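Local coordinates for DUF3836 domain-containing protein (Parabacteroides distasonis ATCC 8503, PDB 4R03) that is of unknown function but belongs to the DUF3836 family, whose fold is a single-layer antiparallel beta-sheet that probably evolved from beta-hairpin repeats, at residues L28-F36 with K48-W59. Sequence-based numbering, arbitrary orientation.
Sequences LNKQVRYEF and KAFRWDRTNDEW. With CIT (citric acid), chain C; PO4 (phosphate ion), chain D.
K30 and R33 reach from strand 27-38 onto the indoles of W52 and W59, the tightly packed part of this antiparallel hairpin contact. K30 CD sits over the centre of the W52 six-membered ring, 3.5 Å from its centroid in a CH-pi contact, and NZ continues over the same face as a cation-pi partner. W52 CE3 in turn lies above the W59 ring, whose opposite face takes R33 CB, 3.4 Å from the six-membered centroid. With CG anti to the backbone N (chi1 175°), the extended R33 chain crosses that indole and ends side-on against E35, NE and NH2 both meeting OE2. E35 also leans its carboxylate on F50 CE1. Paired backbone bonds join R33 to F50 and E35 to K48, but toward Q31 the two strands part, and a water bridges Q31 O (2.7 Å) and W52 N (3.0 Å). Replacing W52 by alanine would probably cost K30 its cation-pi partner and uncover one face of W59. On the solvent side, phosphate O2 accepts from K30 NZ and W59 NE1, each 2.8 Å away, and citric acid from K30 N, W52 NE1 and R54. Both probably come from crystallisation; the surface suits acidic groups, without establishing a natural ligand.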
loop_
_atom_site.group_PDB
_atom_site.type_symbol
_atom_site.label_atom_id
_atom_site.label_comp_id
_atom_site.label_asym_id
_atom_site.label_seq_id
_atom_site.Cartn_x
_atom_site.Cartn_y
_atom_site.Cartn_z
ATOM N N LEU A 28 -8.756 17.188 10.338
ATOM C CA LEU A 28 -8.134 15.839 10.434
ATOM C C LEU A 28 -8.971 14.884 9.621
ATOM O O LEU A 28 -10.188 14.754 9.893
ATOM C CB LEU A 28 -8.057 15.353 11.885
ATOM C CG LEU A 28 -7.565 13.931 12.105
ATOM C CD1 LEU A 28 -6.109 13.886 11.866
ATOM C CD2 LEU A 28 -7.802 13.490 13.558
ATOM N N ASN A 29 -8.369 14.284 8.592
ATOM C CA ASN A 29 -9.120 13.379 7.707
ATOM C C ASN A 29 -8.301 12.183 7.341
ATOM O O ASN A 29 -7.127 12.285 6.999
ATOM C CB ASN A 29 -9.563 14.086 6.448
ATOM C CG ASN A 29 -10.635 15.116 6.692
ATOM O OD1 ASN A 29 -11.878 14.817 6.748
ATOM N ND2 ASN A 29 -10.206 16.325 6.816
ATOM N N LYS A 30 -8.944 11.033 7.326
ATOM C CA LYS A 30 -8.322 9.846 6.802
ATOM C C LYS A 30 -7.975 10.010 5.367
ATOM O O LYS A 30 -8.804 10.460 4.512
ATOM C CB LYS A 30 -9.247 8.617 6.965
ATOM C CG LYS A 30 -9.349 8.174 8.410
ATOM C CD LYS A 30 -10.476 7.133 8.663
ATOM C CE LYS A 30 -10.348 6.638 10.050
ATOM N NZ LYS A 30 -11.433 5.595 10.315
ATOM N N GLN A 31 -6.749 9.669 5.004
ATOM C CA GLN A 31 -6.306 9.788 3.622
ATOM C C GLN A 31 -6.170 8.449 2.930
ATOM O O GLN A 31 -6.704 8.253 1.831
ATOM C CB GLN A 31 -4.960 10.527 3.511
ATOM C CG GLN A 31 -4.531 10.826 2.122
ATOM C CD GLN A 31 -3.232 11.510 2.117
ATOM O OE1 GLN A 31 -2.263 10.977 2.633
ATOM N NE2 GLN A 31 -3.152 12.664 1.498
ATOM N N VAL A 32 -5.394 7.526 3.494
ATOM C CA VAL A 32 -5.145 6.254 2.846
ATOM C C VAL A 32 -4.841 5.212 3.905
ATOM O O VAL A 32 -4.285 5.559 4.953
ATOM C CB VAL A 32 -4.008 6.360 1.760
ATOM C CG1 VAL A 32 -2.703 6.868 2.336
ATOM C CG2 VAL A 32 -3.801 5.085 1.034
ATOM N N ARG A 33 -5.197 3.959 3.641
ATOM C CA ARG A 33 -4.882 2.797 4.460
ATOM C C ARG A 33 -4.154 1.775 3.594
ATOM O O ARG A 33 -4.558 1.481 2.504
ATOM C CB ARG A 33 -6.150 2.160 5.019
ATOM C CG ARG A 33 -5.927 0.859 5.785
ATOM C CD ARG A 33 -7.268 0.290 6.254
ATOM N NE ARG A 33 -7.026 -1.021 6.888
ATOM C CZ ARG A 33 -6.796 -1.186 8.160
ATOM N NH1 ARG A 33 -6.872 -0.190 9.013
ATOM N NH2 ARG A 33 -6.536 -2.415 8.574
ATOM N N TYR A 34 -3.032 1.279 4.125
ATOM C CA TYR A 34 -2.236 0.262 3.461
ATOM C C TYR A 34 -2.315 -1.020 4.285
ATOM O O TYR A 34 -2.252 -1.000 5.527
ATOM C CB TYR A 34 -0.800 0.676 3.363
ATOM C CG TYR A 34 -0.568 1.956 2.622
ATOM C CD1 TYR A 34 -0.809 2.035 1.281
ATOM C CD2 TYR A 34 -0.086 3.079 3.256
ATOM C CE1 TYR A 34 -0.571 3.197 0.597
ATOM C CE2 TYR A 34 0.116 4.288 2.578
ATOM C CZ TYR A 34 -0.061 4.314 1.213
ATOM O OH TYR A 34 0.154 5.511 0.509
ATOM N N GLU A 35 -2.419 -2.153 3.611
ATOM C CA GLU A 35 -2.359 -3.482 4.250
ATOM C C GLU A 35 -1.296 -4.281 3.525
ATOM O O GLU A 35 -1.190 -4.215 2.287
ATOM C CB GLU A 35 -3.685 -4.172 4.176
ATOM C CG GLU A 35 -4.789 -3.469 4.942
ATOM C CD GLU A 35 -6.107 -4.212 4.988
ATOM O OE1 GLU A 35 -6.279 -5.190 4.242
ATOM O OE2 GLU A 35 -7.015 -3.724 5.735
ATOM N N PHE A 36 -0.540 -5.069 4.284
ATOM C CA PHE A 36 0.634 -5.782 3.756
ATOM C C PHE A 36 0.524 -7.261 4.037
ATOM O O PHE A 36 0.127 -7.701 5.125
ATOM C CB PHE A 36 1.925 -5.259 4.406
ATOM C CG PHE A 36 2.150 -3.795 4.241
ATOM C CD1 PHE A 36 2.787 -3.304 3.098
ATOM C CD2 PHE A 36 1.659 -2.886 5.157
ATOM C CE1 PHE A 36 2.963 -1.930 2.935
ATOM C CE2 PHE A 36 1.825 -1.538 4.984
ATOM C CZ PHE A 36 2.472 -1.055 3.859
ATOM N N LYS A 48 -1.906 -3.543 -0.462
ATOM C CA LYS A 48 -3.193 -3.009 -0.876
ATOM C C LYS A 48 -3.402 -1.647 -0.275
ATOM O O LYS A 48 -3.090 -1.445 0.908
ATOM C CB LYS A 48 -4.308 -3.903 -0.446
ATOM C CG LYS A 48 -4.484 -5.111 -1.249
ATOM C CD LYS A 48 -5.798 -5.798 -0.752
ATOM C CE LYS A 48 -5.950 -7.120 -1.367
ATOM N NZ LYS A 48 -7.275 -7.656 -1.070
ATOM N N ALA A 49 -3.856 -0.711 -1.070
ATOM C CA ALA A 49 -4.127 0.648 -0.644
ATOM C C ALA A 49 -5.646 0.856 -0.744
ATOM O O ALA A 49 -6.264 0.465 -1.780
ATOM C CB ALA A 49 -3.428 1.669 -1.478
ATOM N N PHE A 50 -6.228 1.475 0.287
ATOM C CA PHE A 50 -7.636 1.799 0.364
ATOM C C PHE A 50 -7.811 3.304 0.491
ATOM O O PHE A 50 -7.049 3.970 1.212
ATOM C CB PHE A 50 -8.263 1.134 1.583
ATOM C CG PHE A 50 -8.165 -0.357 1.624
ATOM C CD1 PHE A 50 -6.972 -0.987 1.985
ATOM C CD2 PHE A 50 -9.266 -1.163 1.291
ATOM C CE1 PHE A 50 -6.878 -2.358 2.024
ATOM C CE2 PHE A 50 -9.146 -2.538 1.315
ATOM C CZ PHE A 50 -7.956 -3.133 1.683
ATOM N N ARG A 51 -8.850 3.831 -0.159
ATOM C CA ARG A 51 -9.257 5.228 -0.001
ATOM C C ARG A 51 -10.388 5.277 1.050
ATOM O O ARG A 51 -11.109 4.295 1.265
ATOM C CB ARG A 51 -9.717 5.836 -1.326
ATOM C CG ARG A 51 -10.954 5.190 -1.895
ATOM C CD ARG A 51 -11.333 5.876 -3.263
ATOM N NE ARG A 51 -12.480 5.182 -3.786
ATOM C CZ ARG A 51 -13.726 5.418 -3.403
ATOM N NH1 ARG A 51 -13.995 6.411 -2.610
ATOM N NH2 ARG A 51 -14.728 4.700 -3.923
ATOM N N TRP A 52 -10.535 6.435 1.654
ATOM C CA TRP A 52 -11.593 6.643 2.655
ATOM C C TRP A 52 -12.757 7.285 1.920
ATOM O O TRP A 52 -12.702 8.434 1.462
ATOM C CB TRP A 52 -11.142 7.477 3.818
ATOM C CG TRP A 52 -12.154 7.659 4.858
ATOM C CD1 TRP A 52 -12.812 8.810 5.121
ATOM C CD2 TRP A 52 -12.631 6.686 5.789
ATOM N NE1 TRP A 52 -13.671 8.623 6.161
ATOM C CE2 TRP A 52 -13.576 7.334 6.611
ATOM C CE3 TRP A 52 -12.369 5.333 6.020
ATOM C CZ2 TRP A 52 -14.227 6.659 7.627
ATOM C CZ3 TRP A 52 -12.987 4.696 7.015
ATOM C CH2 TRP A 52 -13.961 5.341 7.789
ATOM N N ASP A 53 -13.853 6.542 1.839
ATOM C CA ASP A 53 -15.080 7.088 1.239
ATOM C C ASP A 53 -15.901 7.836 2.294
ATOM O O ASP A 53 -16.400 7.270 3.249
ATOM C CB ASP A 53 -15.851 5.959 0.581
ATOM C CG ASP A 53 -17.100 6.445 -0.122
ATOM O OD1 ASP A 53 -17.956 6.985 0.601
ATOM O OD2 ASP A 53 -17.171 6.310 -1.365
ATOM N N ARG A 54 -15.973 9.153 2.132
ATOM C CA ARG A 54 -16.609 10.008 3.141
ATOM C C ARG A 54 -18.135 9.988 3.002
ATOM O O ARG A 54 -18.806 10.325 3.977
ATOM C CB ARG A 54 -16.153 11.474 3.010
ATOM C CG ARG A 54 -14.615 11.622 3.136
ATOM C CD ARG A 54 -14.171 13.074 3.013
ATOM N NE ARG A 54 -14.581 13.810 4.205
ATOM C CZ ARG A 54 -14.614 15.153 4.306
ATOM N NH1 ARG A 54 -14.318 15.899 3.271
ATOM N NH2 ARG A 54 -14.993 15.727 5.438
ATOM N N THR A 55 -18.631 9.593 1.853
ATOM C CA THR A 55 -20.112 9.438 1.663
ATOM C C THR A 55 -20.668 8.334 2.540
ATOM O O THR A 55 -21.715 8.498 3.216
ATOM C CB THR A 55 -20.410 9.158 0.258
ATOM O OG1 THR A 55 -19.944 10.261 -0.517
ATOM C CG2 THR A 55 -21.896 9.043 0.006
ATOM N N ASN A 56 -19.932 7.242 2.651
ATOM C CA ASN A 56 -20.366 6.139 3.485
ATOM C C ASN A 56 -19.544 5.848 4.762
ATOM O O ASN A 56 -19.925 4.949 5.507
ATOM C CB ASN A 56 -20.296 4.892 2.609
ATOM C CG ASN A 56 -21.136 5.035 1.384
ATOM O OD1 ASN A 56 -22.241 5.557 1.466
ATOM N ND2 ASN A 56 -20.668 4.538 0.301
ATOM N N ASP A 57 -18.389 6.567 4.966
ATOM C CA ASP A 57 -17.339 6.327 6.051
ATOM C C ASP A 57 -16.848 4.868 6.076
ATOM O O ASP A 57 -17.099 4.078 7.003
ATOM C CB ASP A 57 -17.787 6.751 7.461
ATOM C CG ASP A 57 -17.677 8.226 7.683
ATOM O OD1 ASP A 57 -17.463 8.967 6.710
ATOM O OD2 ASP A 57 -17.912 8.595 8.862
ATOM N N GLU A 58 -16.150 4.525 5.020
ATOM C CA GLU A 58 -15.664 3.173 4.856
ATOM C C GLU A 58 -14.378 3.199 4.003
ATOM O O GLU A 58 -14.233 4.044 3.106
ATOM C CB GLU A 58 -16.782 2.291 4.277
ATOM C CG GLU A 58 -16.758 2.054 2.851
ATOM C CD GLU A 58 -18.047 1.351 2.274
ATOM O OE1 GLU A 58 -19.159 1.450 2.850
ATOM O OE2 GLU A 58 -17.883 0.693 1.245
ATOM N N TRP A 59 -13.510 2.250 4.274
ATOM C CA TRP A 59 -12.371 2.000 3.411
ATOM C C TRP A 59 -12.814 1.236 2.173
ATOM O O TRP A 59 -13.487 0.182 2.290
ATOM C CB TRP A 59 -11.331 1.195 4.183
ATOM C CG TRP A 59 -10.654 1.925 5.298
ATOM C CD1 TRP A 59 -10.740 1.618 6.623
ATOM C CD2 TRP A 59 -9.773 3.035 5.205
ATOM N NE1 TRP A 59 -9.999 2.496 7.362
ATOM C CE2 TRP A 59 -9.384 3.378 6.525
ATOM C CE3 TRP A 59 -9.283 3.806 4.149
ATOM C CZ2 TRP A 59 -8.551 4.485 6.799
ATOM C CZ3 TRP A 59 -8.430 4.898 4.443
ATOM C CH2 TRP A 59 -8.073 5.185 5.760
HETATM C C1 CIT C . -12.631 11.675 7.788
HETATM O O1 CIT C . -11.645 11.016 8.250
HETATM O O2 CIT C . -12.745 12.096 6.564
HETATM C C2 CIT C . -13.645 11.997 8.890
HETATM C C3 CIT C . -15.110 11.678 8.535
HETATM O O7 CIT C . -15.191 10.338 7.997
HETATM C C4 CIT C . -16.000 11.798 9.798
HETATM C C5 CIT C . -17.462 11.976 9.449
HETATM O O3 CIT C . -17.977 13.126 9.425
HETATM O O4 CIT C . -18.180 10.993 9.154
HETATM C C6 CIT C . -15.603 12.570 7.396
HETATM O O5 CIT C . -15.405 13.800 7.476
HETATM O O6 CIT C . -16.157 12.064 6.394
HETATM P P PO4 D . -9.013 2.827 10.873
HETATM O O1 PO4 D . -8.226 1.788 10.101
HETATM O O2 PO4 D . -10.211 3.138 10.061
HETATM O O3 PO4 D . -8.236 4.125 11.168
HETATM O O4 PO4 D . -9.386 2.239 12.215
HETATM O O HOH W 1 -9.118 8.914 0.859
#